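Local coordinates for protein exodeoxyribonuclease III (PDB 2JC4) that acts as a 3'-5' exonuclease in DNA repair, probably digesting double-stranded DNA with the aid of magnesium or manganese ions, at residues N9-R14 against D40-A45; T4-N9 against P16-L21; A45-Q48 against H53-W56; L32-L37 against L144-I149; F197-D202 against A248-E253. All blocks are in the same frame, centred on the assembly; numbering follows the deposited sequence. Where two conformers were deposited one is given.

Interaction 1: N9-R14 against D40-A45. With MG (magnesium ion), chain B.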
# COMPACT_ATOMS: atom_id res chain seq x y z
N ASN A 9 -5.84 -7.82 -4.99
CA ASN A 9 -7.01 -8.66 -4.67
C ASN A 9 -6.91 -10.07 -5.29
O ASN A 9 -7.82 -10.52 -6.02
CB ASN A 9 -8.32 -7.98 -5.14
CG ASN A 9 -9.55 -8.71 -4.67
OD1 ASN A 9 -9.52 -9.33 -3.63
ND2 ASN A 9 -10.63 -8.64 -5.44
N SER A 10 -5.80 -10.74 -4.98
CA SER A 10 -5.33 -12.03 -5.52
C SER A 10 -4.35 -11.86 -6.70
O SER A 10 -4.74 -11.40 -7.81
CB SER A 10 -6.45 -13.02 -5.90
OG SER A 10 -5.81 -14.13 -6.52
N LEU A 11 -3.09 -12.23 -6.49
CA LEU A 11 -2.12 -12.21 -7.60
C LEU A 11 -2.37 -13.30 -8.65
O LEU A 11 -2.02 -13.12 -9.82
CB LEU A 11 -0.68 -12.30 -7.08
CG LEU A 11 0.41 -12.11 -8.12
CD1 LEU A 11 0.23 -10.82 -8.91
CD2 LEU A 11 1.80 -12.15 -7.45
N ASN A 12 -2.97 -14.41 -8.25
CA ASN A 12 -3.40 -15.44 -9.21
C ASN A 12 -4.32 -14.81 -10.24
O ASN A 12 -4.13 -14.97 -11.45
CB ASN A 12 -4.11 -16.59 -8.48
CG ASN A 12 -3.83 -17.97 -9.12
OD1 ASN A 12 -3.46 -18.08 -10.30
ND2 ASN A 12 -3.98 -19.02 -8.31
N VAL A 13 -5.31 -14.06 -9.76
CA VAL A 13 -6.26 -13.43 -10.67
C VAL A 13 -5.63 -12.32 -11.51
O VAL A 13 -5.90 -12.20 -12.71
CB VAL A 13 -7.47 -12.88 -9.89
CG1 VAL A 13 -8.48 -12.25 -10.86
CG2 VAL A 13 -8.12 -14.00 -9.08
N ARG A 14 -4.81 -11.50 -10.86
CA ARG A 14 -4.37 -10.25 -11.47
C ARG A 14 -3.05 -10.34 -12.20
O ARG A 14 -2.59 -9.34 -12.74
CB ARG A 14 -4.23 -9.15 -10.39
CG ARG A 14 -4.92 -7.81 -10.73
CD ARG A 14 -6.40 -7.98 -11.00
NE ARG A 14 -7.07 -8.50 -9.79
CZ ARG A 14 -8.32 -8.91 -9.72
NH1 ARG A 14 -9.12 -8.86 -10.79
NH2 ARG A 14 -8.79 -9.38 -8.56
N ASP A 40 5.01 -20.66 -1.49
CA ASP A 40 5.51 -21.43 -2.65
C ASP A 40 4.58 -21.39 -3.87
O ASP A 40 4.82 -22.11 -4.86
CB ASP A 40 5.85 -22.88 -2.23
CG ASP A 40 4.61 -23.74 -1.98
OD1 ASP A 40 3.48 -23.18 -1.92
OD2 ASP A 40 4.75 -24.98 -1.83
N LYS A 41 3.50 -20.59 -3.82
CA LYS A 41 2.60 -20.44 -4.97
C LYS A 41 2.74 -19.07 -5.68
O LYS A 41 2.10 -18.81 -6.71
CB LYS A 41 1.16 -20.71 -4.54
CG LYS A 41 0.94 -22.10 -3.94
CD LYS A 41 0.75 -23.15 -5.03
CE LYS A 41 0.78 -24.57 -4.48
NZ LYS A 41 2.18 -25.13 -4.51
N PHE A 42 3.59 -18.22 -5.14
CA PHE A 42 3.89 -16.93 -5.77
C PHE A 42 4.45 -17.22 -7.17
O PHE A 42 5.35 -18.07 -7.29
CB PHE A 42 4.95 -16.19 -4.93
CG PHE A 42 5.26 -14.81 -5.42
CD1 PHE A 42 4.43 -13.73 -5.09
CD2 PHE A 42 6.36 -14.58 -6.24
CE1 PHE A 42 4.72 -12.45 -5.54
CE2 PHE A 42 6.67 -13.27 -6.71
CZ PHE A 42 5.84 -12.22 -6.37
N PRO A 43 3.94 -16.52 -8.23
CA PRO A 43 4.44 -16.74 -9.60
C PRO A 43 5.83 -16.11 -9.86
O PRO A 43 6.00 -15.27 -10.78
CB PRO A 43 3.33 -16.12 -10.46
CG PRO A 43 2.85 -14.93 -9.63
CD PRO A 43 2.86 -15.49 -8.22
N ALA A 44 6.83 -16.54 -9.09
CA ALA A 44 8.17 -15.95 -9.16
C ALA A 44 8.76 -16.09 -10.59
O ALA A 44 9.25 -15.12 -11.17
CB ALA A 44 9.11 -16.60 -8.10
N ALA A 45 8.66 -17.28 -11.17
CA ALA A 45 9.18 -17.51 -12.52
C ALA A 45 8.56 -16.55 -13.55
O ALA A 45 9.28 -16.00 -14.36
CB ALA A 45 9.00 -18.99 -12.96
MG MG B . -9.74 -7.93 -1.54
O HOH W 1 -11.75 -7.23 -2.13
O HOH W 2 -9.73 -6.61 0.21
O HOH W 3 -10.44 -9.62 -0.33
O HOH W 4 -8.72 -6.17 -2.47
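Two residues before Leu11, which packs on Phe42 and Pro43, the side-chain oxygen Asn9 OD1 is gripped twice: it binds the magnesium ion at 2.5 Å and accepts a hydrogen bond from Lys36 NZ. The site belongs to a DNase I-like fold, at the turn from strand 2-7 into helix 11-23. Glu34 and four waters complete six ligands round the metal, and Tyr203 OH is bonded to Asn9 ND2, which fixes the rotation of the amide. The helix start is capped: Val13 N donates to Ser10 OG at 3.3 Å with an N-H...O angle of 167°, as an N-cap residue does. Arg14 NH2 reaches back to Asn9 O at 2.9 Å. The oxygen lies close to the guanidinium plane, whereas the nitrogen sits above the carbonyl plane.

Across the contact the touching is apolar. With CG anti to the backbone N (chi1 -173°), Leu11 points at segment 40-45, and one methyl does most of the touching. CD2 of Leu11 meets the Phe42 ring obliquely, 3.5 Å from CE1. Pro43, centre of an inverse gamma turn and N-cap position of helix 44-48, also touches this methyl, while its own CD lies over a face of the Phe42 ring. Leu11 CD2 thus sits in the corner formed by ring and pyrrolidine, 3.6 Å from Pro43 CD.

Interaction 2: T4-N9 against P16-L21. With MG (magnesium ion), chain B.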
# COMPACT_ATOMS: atom_id res chain seq x y z
N THR A 4 5.31 2.34 -7.43
CA THR A 4 3.86 2.03 -7.48
C THR A 4 3.49 1.04 -6.36
O THR A 4 4.25 0.10 -6.08
CB THR A 4 3.52 1.46 -8.86
OG1 THR A 4 3.87 2.46 -9.85
CG2 THR A 4 2.01 1.03 -8.99
N THR A 5 2.33 1.25 -5.73
CA THR A 5 1.74 0.31 -4.78
C THR A 5 0.38 -0.16 -5.35
O THR A 5 -0.36 0.64 -5.94
CB THR A 5 1.57 0.94 -3.36
OG1 THR A 5 0.93 0.00 -2.48
CG2 THR A 5 0.74 2.26 -3.39
N TRP A 6 0.08 -1.45 -5.22
CA TRP A 6 -1.17 -1.96 -5.77
C TRP A 6 -1.68 -3.13 -4.98
O TRP A 6 -0.98 -4.15 -4.84
CB TRP A 6 -0.99 -2.34 -7.26
CG TRP A 6 -2.33 -2.63 -7.97
CD1 TRP A 6 -3.57 -2.22 -7.58
CD2 TRP A 6 -2.50 -3.35 -9.18
NE1 TRP A 6 -4.52 -2.68 -8.47
CE2 TRP A 6 -3.89 -3.38 -9.47
CE3 TRP A 6 -1.61 -3.98 -10.07
CZ2 TRP A 6 -4.41 -4.02 -10.62
CZ3 TRP A 6 -2.13 -4.62 -11.19
CH2 TRP A 6 -3.51 -4.64 -11.46
N ASN A 7 -2.89 -3.00 -4.44
CA ASN A 7 -3.59 -4.12 -3.81
C ASN A 7 -4.32 -4.83 -4.95
O ASN A 7 -5.26 -4.29 -5.54
CB ASN A 7 -4.57 -3.59 -2.73
CG ASN A 7 -5.36 -4.70 -2.08
OD1 ASN A 7 -5.68 -5.71 -2.71
ND2 ASN A 7 -5.69 -4.51 -0.80
N VAL A 8 -3.81 -6.01 -5.30
CA VAL A 8 -4.25 -6.73 -6.50
C VAL A 8 -5.43 -7.65 -6.26
O VAL A 8 -5.93 -8.25 -7.21
CB VAL A 8 -3.09 -7.58 -7.12
CG1 VAL A 8 -2.01 -6.71 -7.71
CG2 VAL A 8 -2.48 -8.57 -6.08
N ASN A 9 -5.84 -7.82 -4.99
CA ASN A 9 -7.01 -8.66 -4.67
C ASN A 9 -6.91 -10.07 -5.29
O ASN A 9 -7.82 -10.52 -6.02
CB ASN A 9 -8.32 -7.98 -5.14
CG ASN A 9 -9.55 -8.71 -4.67
OD1 ASN A 9 -9.52 -9.33 -3.63
ND2 ASN A 9 -10.63 -8.64 -5.44
N PRO A 16 -1.88 -11.37 -15.16
CA PRO A 16 -1.71 -10.77 -16.50
C PRO A 16 -1.65 -9.23 -16.47
O PRO A 16 -0.89 -8.62 -17.22
CB PRO A 16 -2.96 -11.23 -17.26
CG PRO A 16 -3.42 -12.44 -16.56
CD PRO A 16 -3.04 -12.29 -15.10
N GLN A 17 -2.45 -8.62 -15.60
CA GLN A 17 -2.48 -7.16 -15.48
C GLN A 17 -1.19 -6.64 -14.88
O GLN A 17 -0.69 -5.61 -15.31
CB GLN A 17 -3.69 -6.70 -14.66
CG GLN A 17 -5.03 -7.12 -15.31
CD GLN A 17 -6.24 -6.60 -14.55
OE1 GLN A 17 -6.11 -5.82 -13.61
NE2 GLN A 17 -7.43 -7.00 -15.00
N VAL A 18 -0.66 -7.35 -13.88
CA VAL A 18 0.65 -7.00 -13.29
C VAL A 18 1.74 -7.07 -14.36
O VAL A 18 2.56 -6.13 -14.52
CB VAL A 18 0.97 -7.88 -12.07
CG1 VAL A 18 2.37 -7.64 -11.55
CG2 VAL A 18 -0.06 -7.60 -10.93
N GLN A 19 1.72 -8.16 -15.13
CA GLN A 19 2.64 -8.35 -16.25
C GLN A 19 2.52 -7.20 -17.27
O GLN A 19 3.55 -6.66 -17.71
CB GLN A 19 2.44 -9.73 -16.92
CG GLN A 19 2.89 -10.93 -16.04
CD GLN A 19 2.48 -12.33 -16.56
OE1 GLN A 19 1.39 -12.53 -17.10
NE2 GLN A 19 3.35 -13.31 -16.35
N ASN A 20 1.28 -6.82 -17.62
CA ASN A 20 1.07 -5.72 -18.59
C ASN A 20 1.56 -4.38 -18.06
O ASN A 20 2.11 -3.55 -18.80
CB ASN A 20 -0.40 -5.63 -19.05
CG ASN A 20 -0.78 -6.73 -20.06
OD1 ASN A 20 -1.93 -7.18 -20.11
ND2 ASN A 20 0.20 -7.17 -20.87
N LEU A 21 1.38 -4.15 -16.75
CA LEU A 21 1.87 -2.95 -16.07
C LEU A 21 3.41 -2.87 -16.01
O LEU A 21 3.99 -1.77 -16.01
CB LEU A 21 1.27 -2.87 -14.65
CG LEU A 21 0.90 -1.52 -14.03
CD1 LEU A 21 0.36 -0.54 -15.05
CD2 LEU A 21 -0.09 -1.70 -12.88
MG MG B . -9.74 -7.93 -1.54
O HOH W 4 -8.72 -6.17 -2.47
O HOH W 1 -11.75 -7.23 -2.13
O HOH W 2 -9.73 -6.61 0.21
O HOH W 3 -10.44 -9.62 -0.33
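Trp6 meets Gln17, Val18 and Leu21 where strand 2-7 packs against helix 11-23, the first half of a beta-alpha-beta unit. The axes of strand 4-7 and helix 16-21 run antiparallel, at 169°, and approach to 11.8 Å.

Apolar contacts dominate. Trp6 chi1 of -169° swings the indole away from its own backbone N, and the six-membered ring reaches the helix: Trp6 CZ3 lies 3.6 Å from Val18 CG2, and Trp6 CE3 lies 3.9 Å from Leu21 CD2. Val18 CG2 is shared, since Val8 CG1 also touches it at 3.9 Å; the same Val8 methyl lies over one indole face, offset toward the rim.

At the ring edge the contact is flat. Gln17 OE1 stands near the indole plane, 3.6 Å from Trp6 CH2, with amide and ring only 10° apart. Outside partners take the N-H groups: Trp6 NE1 donates to His247 O, and the main polar partner of Gln17 is Arg243.

Hydrogen bonding shapes the strand end. An Asx turn forms as Asn9 N donates to Asn7 OD1 (3.1 Å), and metal-bound water 4 is placed to donate to the same Asn7 OD1.

Interaction 3: A45-Q48 against H53-W56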
# COMPACT_ATOMS: atom_id res chain seq x y z
N ALA A 45 8.66 -17.28 -11.17
CA ALA A 45 9.18 -17.51 -12.52
C ALA A 45 8.56 -16.55 -13.55
O ALA A 45 9.28 -16.00 -14.36
CB ALA A 45 9.00 -18.99 -12.96
N ALA A 46 7.25 -16.36 -13.53
CA ALA A 46 6.59 -15.47 -14.50
C ALA A 46 7.13 -14.04 -14.47
O ALA A 46 7.21 -13.40 -15.52
CB ALA A 46 5.07 -15.47 -14.33
N LEU A 47 7.48 -13.54 -13.28
CA LEU A 47 7.98 -12.16 -13.16
C LEU A 47 9.49 -12.07 -13.33
O LEU A 47 9.99 -11.13 -13.95
CB LEU A 47 7.59 -11.58 -11.80
CG LEU A 47 6.10 -11.53 -11.52
CD1 LEU A 47 5.81 -11.15 -10.05
CD2 LEU A 47 5.41 -10.56 -12.48
N GLN A 48 10.20 -13.02 -12.73
CA GLN A 48 11.65 -13.12 -12.88
C GLN A 48 12.05 -13.28 -14.35
O GLN A 48 13.03 -12.69 -14.79
CB GLN A 48 12.19 -14.27 -12.00
CG GLN A 48 11.99 -13.97 -10.49
CD GLN A 48 12.37 -15.11 -9.55
OE1 GLN A 48 12.87 -14.88 -8.43
NE2 GLN A 48 12.11 -16.35 -9.98
N HIS A 53 13.31 -8.68 -10.22
CA HIS A 53 13.62 -9.32 -8.92
C HIS A 53 12.41 -9.21 -7.99
O HIS A 53 11.75 -8.18 -7.96
CB HIS A 53 14.82 -8.66 -8.30
CG HIS A 53 16.06 -8.75 -9.14
ND1 HIS A 53 16.76 -9.93 -9.29
CD2 HIS A 53 16.70 -7.83 -9.88
CE1 HIS A 53 17.79 -9.72 -10.09
NE2 HIS A 53 17.78 -8.46 -10.46
N CYS A 54 12.10 -10.29 -7.27
CA CYS A 54 10.92 -10.36 -6.42
C CYS A 54 11.30 -10.83 -5.05
O CYS A 54 12.05 -11.81 -4.93
CB CYS A 54 9.93 -11.39 -6.97
SG CYS A 54 9.39 -11.04 -8.63
N VAL A 55 10.78 -10.17 -4.01
CA VAL A 55 10.79 -10.75 -2.67
C VAL A 55 9.37 -10.71 -2.16
O VAL A 55 8.61 -9.82 -2.52
CB VAL A 55 11.76 -10.05 -1.69
CG1 VAL A 55 13.23 -10.22 -2.20
CG2 VAL A 55 11.40 -8.56 -1.48
N TRP A 56 8.98 -11.70 -1.36
CA TRP A 56 7.58 -11.77 -0.96
C TRP A 56 7.39 -12.53 0.33
O TRP A 56 8.30 -13.26 0.80
CB TRP A 56 6.73 -12.40 -2.08
CG TRP A 56 7.07 -13.84 -2.34
CD1 TRP A 56 6.43 -14.94 -1.83
CD2 TRP A 56 8.14 -14.36 -3.18
NE1 TRP A 56 7.02 -16.10 -2.30
CE2 TRP A 56 8.06 -15.77 -3.12
CE3 TRP A 56 9.12 -13.77 -3.98
CZ2 TRP A 56 8.95 -16.59 -3.82
CZ3 TRP A 56 10.01 -14.60 -4.68
CH2 TRP A 56 9.91 -15.99 -4.59
O HOH W 5 13.87 -12.57 -7.77
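Leu47 and Cys54 make the direct contact: the sulfur of Cys54 sits 3.7 Å from Leu47 CB and 3.9 Å from Leu47 CD1. Cys54 points its CB at the helix, and chi1 -59° turns SG anti to the carbonyl carbon. On the more exposed Gln48, the aliphatic CG grazes Cys54 SG at 4.3 Å.

One step outward, water 5 joins the two segments. It donates to Gln48 OE1 at 2.6 Å and accepts from Cys54 N at 2.9 Å.

The surroundings hold both sides in place. Leu47 also rests on Leu15 and Leu22 of helix 11-23, and Phe42 touches both Leu47 and Cys54. Strand 53-57, outermost in its sheet, pairs with strand 65-69 through backbone bonds of His53 and Val55. The contact thus joins short helix 44-48 to an edge strand of the DNase I-like sandwich, away from the metal site.

The chemistry therefore divides in two: a thiol buried among hydrocarbon groups, and an edge-strand amide satisfied by a water that also donates to the glutamine carbonyl oxygen.

Interaction 4: L32-L37 against L144-I149. With MG (magnesium ion), chain B.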
# COMPACT_ATOMS: atom_id res chain seq x y z
N LEU A 32 3.12 -4.89 -3.88
CA LEU A 32 1.83 -5.54 -3.99
C LEU A 32 1.31 -5.97 -2.64
O LEU A 32 2.10 -6.37 -1.77
CB LEU A 32 1.93 -6.83 -4.87
CG LEU A 32 2.60 -6.62 -6.23
CD1 LEU A 32 2.75 -7.96 -6.96
CD2 LEU A 32 1.72 -5.69 -7.04
N GLN A 33 -0.02 -5.87 -2.49
CA GLN A 33 -0.75 -6.41 -1.33
C GLN A 33 -1.88 -7.36 -1.81
O GLN A 33 -2.40 -7.25 -2.93
CB GLN A 33 -1.35 -5.29 -0.48
CG GLN A 33 -0.36 -4.21 -0.08
CD GLN A 33 -0.25 -3.13 -1.15
OE1 GLN A 33 -1.23 -2.76 -1.78
NE2 GLN A 33 0.95 -2.62 -1.36
N GLU A 34 -2.29 -8.24 -0.90
CA GLU A 34 -3.32 -9.24 -1.14
C GLU A 34 -2.88 -10.19 -2.24
O GLU A 34 -3.63 -10.47 -3.19
CB GLU A 34 -4.70 -8.62 -1.40
CG GLU A 34 -5.29 -7.99 -0.16
CD GLU A 34 -6.77 -7.71 -0.29
OE1 GLU A 34 -7.50 -8.43 -1.03
OE2 GLU A 34 -7.22 -6.75 0.34
N LEU A 35 -1.67 -10.71 -2.09
CA LEU A 35 -1.25 -11.81 -2.99
C LEU A 35 -2.28 -12.94 -2.93
O LEU A 35 -2.63 -13.51 -3.97
CB LEU A 35 0.10 -12.37 -2.58
CG LEU A 35 1.24 -11.39 -2.50
CD1 LEU A 35 2.47 -12.23 -2.09
CD2 LEU A 35 1.48 -10.68 -3.86
N LYS A 36 -2.76 -13.25 -1.72
CA LYS A 36 -3.68 -14.39 -1.52
C LYS A 36 -3.11 -15.69 -2.09
O LYS A 36 -3.82 -16.48 -2.71
CB LYS A 36 -5.05 -14.08 -2.10
CG LYS A 36 -5.81 -12.97 -1.37
CD LYS A 36 -7.23 -12.85 -1.97
CE LYS A 36 -8.01 -11.67 -1.41
NZ LYS A 36 -9.38 -11.69 -1.95
N LEU A 37 -1.82 -15.90 -1.85
CA LEU A 37 -1.12 -17.06 -2.38
C LEU A 37 -0.13 -17.45 -1.34
O LEU A 37 0.58 -16.59 -0.81
CB LEU A 37 -0.34 -16.67 -3.65
CG LEU A 37 -1.08 -16.57 -4.97
CD1 LEU A 37 -0.13 -16.04 -6.02
CD2 LEU A 37 -1.67 -17.90 -5.38
N LEU A 144 4.53 2.51 2.21
CA LEU A 144 3.39 2.57 1.27
C LEU A 144 2.59 1.30 1.27
O LEU A 144 3.06 0.25 1.72
CB LEU A 144 3.85 2.92 -0.18
CG LEU A 144 4.57 1.84 -1.03
CD1 LEU A 144 5.01 2.44 -2.36
CD2 LEU A 144 5.81 1.18 -0.32
N GLY A 145 1.35 1.38 0.77
CA GLY A 145 0.51 0.19 0.74
C GLY A 145 -0.94 0.55 0.95
O GLY A 145 -1.36 1.69 0.73
N ASP A 146 -1.72 -0.47 1.31
CA ASP A 146 -3.13 -0.32 1.58
C ASP A 146 -3.20 -0.13 3.07
O ASP A 146 -2.91 -1.06 3.83
CB ASP A 146 -3.84 -1.59 1.16
CG ASP A 146 -5.33 -1.57 1.44
OD1 ASP A 146 -5.85 -0.58 2.02
OD2 ASP A 146 -5.97 -2.56 1.03
N PHE A 147 -3.55 1.09 3.50
CA PHE A 147 -3.58 1.42 4.91
C PHE A 147 -4.97 1.15 5.46
O PHE A 147 -5.12 1.08 6.66
CB PHE A 147 -3.18 2.89 5.17
CG PHE A 147 -1.73 3.15 4.96
CD1 PHE A 147 -1.24 3.31 3.66
CD2 PHE A 147 -0.84 3.25 6.05
CE1 PHE A 147 0.11 3.53 3.41
CE2 PHE A 147 0.52 3.49 5.82
CZ PHE A 147 0.99 3.64 4.48
N ASN A 148 -5.97 0.95 4.59
CA ASN A 148 -7.35 0.72 5.06
C ASN A 148 -7.81 1.83 6.00
O ASN A 148 -8.62 1.61 6.87
CB ASN A 148 -7.47 -0.65 5.74
CG ASN A 148 -7.86 -1.74 4.77
OD1 ASN A 148 -8.88 -1.60 4.04
ND2 ASN A 148 -7.08 -2.81 4.72
N ILE A 149 -7.27 3.03 5.77
CA ILE A 149 -7.67 4.23 6.49
C ILE A 149 -7.70 5.38 5.48
O ILE A 149 -6.73 5.60 4.68
CB ILE A 149 -6.71 4.59 7.67
CG1 ILE A 149 -6.70 3.49 8.75
CG2 ILE A 149 -7.10 6.01 8.29
CD1 ILE A 149 -5.58 3.71 9.78
MG MG B . -9.74 -7.93 -1.54
O HOH W 2 -9.73 -6.61 0.21
O HOH W 3 -10.44 -9.62 -0.33
O HOH W 1 -11.75 -7.23 -2.13
O HOH W 4 -8.72 -6.17 -2.47
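The backbones approach to 7.0 Å between the CA atoms of Gln33 and Gly145, where strand 29-33 ends and the chain after strand 141-144 bends sharply; at the phi/psi of Gly145, 146°/-162°, a CB would be jammed against the carbonyl O of Leu144.

Gln33 fills the gap. Its chain bends at chi2, laying the amide against the bend with NE2 3.5 Å from Gly145 CA. Asn103 OD1 and Thr5 OG1 both accept from Gln33 NE2, holding the amide in its rotation. Gln33 OE1 lies 3.9 Å from Asp146 N and 4.1 Å from Asp146 CB; the carboxylate plane is turned 75° from the amide.

Glu34 and Asp146 bring two acids together, with Glu34 OE2 and Asp146 OD2 only 4.4 Å apart. Asn7 ND2 bonds to both oxygens and so bridges the pair. Glu34 OE1 binds the magnesium ion at 2.4 Å, and metal-bound water 2 donates to Glu34 OE2 at 2.5 Å. Lys36 NZ makes a long salt bridge to Glu34 OE1 and donates to water 3. Asp146, predicted to be catalytic, forms an Asx turn: Asn148 N donates to Asp146 OD1 at 3.0 Å from the anti side, tilted well out of the carboxylate plane. This ties down the backbone N of Asn148, the predicted transition-state stabiliser.

The segments come from different layers of the DNase I-like sandwich: strand 29-33 lies between 65-69 and 2-7, strand 141-144 between 99-105 and 217-221.

Interaction 5: F197-D202 against A248-E253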
# COMPACT_ATOMS: atom_id res chain seq x y z
N PHE A 197 -9.28 11.86 -4.61
CA PHE A 197 -8.37 10.93 -5.25
C PHE A 197 -8.59 9.54 -4.70
O PHE A 197 -7.69 8.95 -4.08
CB PHE A 197 -6.91 11.37 -5.08
CG PHE A 197 -6.59 12.63 -5.85
CD1 PHE A 197 -6.86 13.88 -5.28
CD2 PHE A 197 -6.05 12.57 -7.13
CE1 PHE A 197 -6.58 15.07 -5.97
CE2 PHE A 197 -5.77 13.74 -7.85
CZ PHE A 197 -6.03 14.99 -7.28
N TYR A 198 -9.79 8.99 -4.92
CA TYR A 198 -10.08 7.65 -4.37
C TYR A 198 -9.24 6.53 -5.02
O TYR A 198 -8.94 6.57 -6.22
CB TYR A 198 -11.55 7.31 -4.56
CG TYR A 198 -12.50 8.37 -4.05
CD1 TYR A 198 -12.29 9.00 -2.83
CD2 TYR A 198 -13.62 8.70 -4.78
CE1 TYR A 198 -13.21 9.95 -2.33
CE2 TYR A 198 -14.53 9.67 -4.31
CZ TYR A 198 -14.30 10.28 -3.09
OH TYR A 198 -15.20 11.22 -2.64
N THR A 199 -8.87 5.53 -4.21
CA THR A 199 -8.03 4.43 -4.70
C THR A 199 -8.72 3.08 -4.60
O THR A 199 -8.22 2.10 -5.15
CB THR A 199 -6.73 4.35 -3.86
OG1 THR A 199 -7.07 4.03 -2.52
CG2 THR A 199 -5.96 5.72 -3.87
N TRP A 200 -9.83 3.01 -3.85
CA TRP A 200 -10.63 1.80 -3.72
C TRP A 200 -12.07 2.13 -4.05
O TRP A 200 -12.56 3.18 -3.64
CB TRP A 200 -10.57 1.25 -2.29
CG TRP A 200 -11.53 0.12 -2.10
CD1 TRP A 200 -11.40 -1.17 -2.54
CD2 TRP A 200 -12.79 0.19 -1.42
NE1 TRP A 200 -12.50 -1.89 -2.18
CE2 TRP A 200 -13.37 -1.09 -1.50
CE3 TRP A 200 -13.49 1.22 -0.76
CZ2 TRP A 200 -14.62 -1.39 -0.92
CZ3 TRP A 200 -14.73 0.93 -0.17
CH2 TRP A 200 -15.28 -0.38 -0.26
N PHE A 201 -12.71 1.27 -4.85
CA PHE A 201 -14.12 1.42 -5.19
C PHE A 201 -14.75 0.03 -5.04
O PHE A 201 -14.29 -0.95 -5.64
CB PHE A 201 -14.28 1.90 -6.65
CG PHE A 201 -13.52 3.18 -6.99
CD1 PHE A 201 -12.12 3.13 -7.27
CD2 PHE A 201 -14.19 4.40 -7.07
CE1 PHE A 201 -11.43 4.30 -7.59
CE2 PHE A 201 -13.49 5.60 -7.40
CZ PHE A 201 -12.13 5.54 -7.66
N ASP A 202 -15.79 -0.07 -4.21
CA ASP A 202 -16.44 -1.34 -3.98
C ASP A 202 -16.94 -1.92 -5.32
O ASP A 202 -17.53 -1.21 -6.16
CB ASP A 202 -17.60 -1.13 -2.98
CG ASP A 202 -18.04 -2.42 -2.29
OD1 ASP A 202 -18.09 -3.49 -2.92
OD2 ASP A 202 -18.36 -2.34 -1.08
N ALA A 248 -7.06 0.62 -7.17
CA ALA A 248 -6.25 1.13 -8.27
C ALA A 248 -4.80 1.25 -7.80
O ALA A 248 -4.57 1.56 -6.62
CB ALA A 248 -6.77 2.53 -8.69
N PRO A 249 -3.84 1.05 -8.72
CA PRO A 249 -2.44 1.31 -8.34
C PRO A 249 -2.29 2.78 -8.01
O PRO A 249 -3.05 3.61 -8.52
CB PRO A 249 -1.64 0.99 -9.63
CG PRO A 249 -2.59 0.16 -10.53
CD PRO A 249 -4.00 0.59 -10.12
N VAL A 250 -1.33 3.11 -7.15
CA VAL A 250 -1.01 4.50 -6.86
C VAL A 250 0.48 4.62 -7.15
O VAL A 250 1.25 3.76 -6.72
CB VAL A 250 -1.29 4.88 -5.37
CG1 VAL A 250 -0.86 6.34 -5.10
CG2 VAL A 250 -2.80 4.68 -5.02
N THR A 251 0.89 5.67 -7.85
CA THR A 251 2.29 5.86 -8.20
C THR A 251 2.82 7.23 -7.73
O THR A 251 2.19 8.27 -7.95
CB THR A 251 2.46 5.70 -9.73
OG1 THR A 251 2.06 4.39 -10.12
CG2 THR A 251 3.95 5.89 -10.16
N ALA A 252 4.01 7.22 -7.09
CA ALA A 252 4.74 8.44 -6.83
C ALA A 252 5.97 8.49 -7.73
O ALA A 252 6.66 7.47 -7.91
CB ALA A 252 5.15 8.52 -5.40
N GLU A 253 6.24 9.68 -8.28
CA GLU A 253 7.41 9.88 -9.12
C GLU A 253 8.33 10.92 -8.49
O GLU A 253 7.88 11.97 -8.05
CB GLU A 253 7.03 10.29 -10.54
CG GLU A 253 8.23 10.35 -11.49
CD GLU A 253 7.82 10.44 -12.95
OE1 GLU A 253 6.61 10.45 -13.24
OE2 GLU A 253 8.73 10.50 -13.81
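Thr199 and Ala248 are joined by the one hydrogen bond of this contact: Ala248 N donates to Thr199 O at 2.8 Å, nearly straight with an N-H...O angle of 166°. The donor is tilted only 16° from the carbonyl plane. The CA atoms of the pair lie 5.2 Å apart, and Ala248 CB rests 3.8 Å from Thr199 O, beside the bond.

Methyl packing supplies the rest. Thr199 CG2 presses on Val250 CG2 at 3.5 Å, the two side chains meeting at a slant. A chi1 of 63° sets Thr199 OG1 between the backbone N and the carbonyl carbon and leaves the methyl for the valine. Val234 touches both Thr199 and Ala248, adding strand 229-234 to this apolar patch.

The hydroxyl takes part in a separate polar group. Thr199 OG1 is hydrogen-bonded to Asp217 OD2 and to Ile216 N, which places this residue in direct contact with an aspartate predicted to matter for catalysis.

Thr199 and Trp200 together face Leu214, the arrangement of a classic beta bulge. It lies alongside the predicted DNA-contacting His247, with Trp200 meeting that ring, at the active-site end of the DNase I-like sandwich.

From the N terminus, interaction 2 closes first, folding helix 11-23 back on strand 2-7. Interaction 1 crosses it, its first segment starting at shared Asn9, and carries the start of that helix to the approach of helix 44-48. Interaction 3 begins at Ala45, where interaction 1 ends, and closes the short loop between helix 44-48 and edge strand 53-57. Interaction 4 closes a loop of 106 residues: it crosses interaction 1, encloses interaction 3, and joins the two sheets. Interaction 5 follows in series, tying the loop 197-202 to strand 250-254, the neighbour of strand 2-7. Interactions 1, 2 and 4 converge on one magnesium ion; interaction 3 lies apart from it.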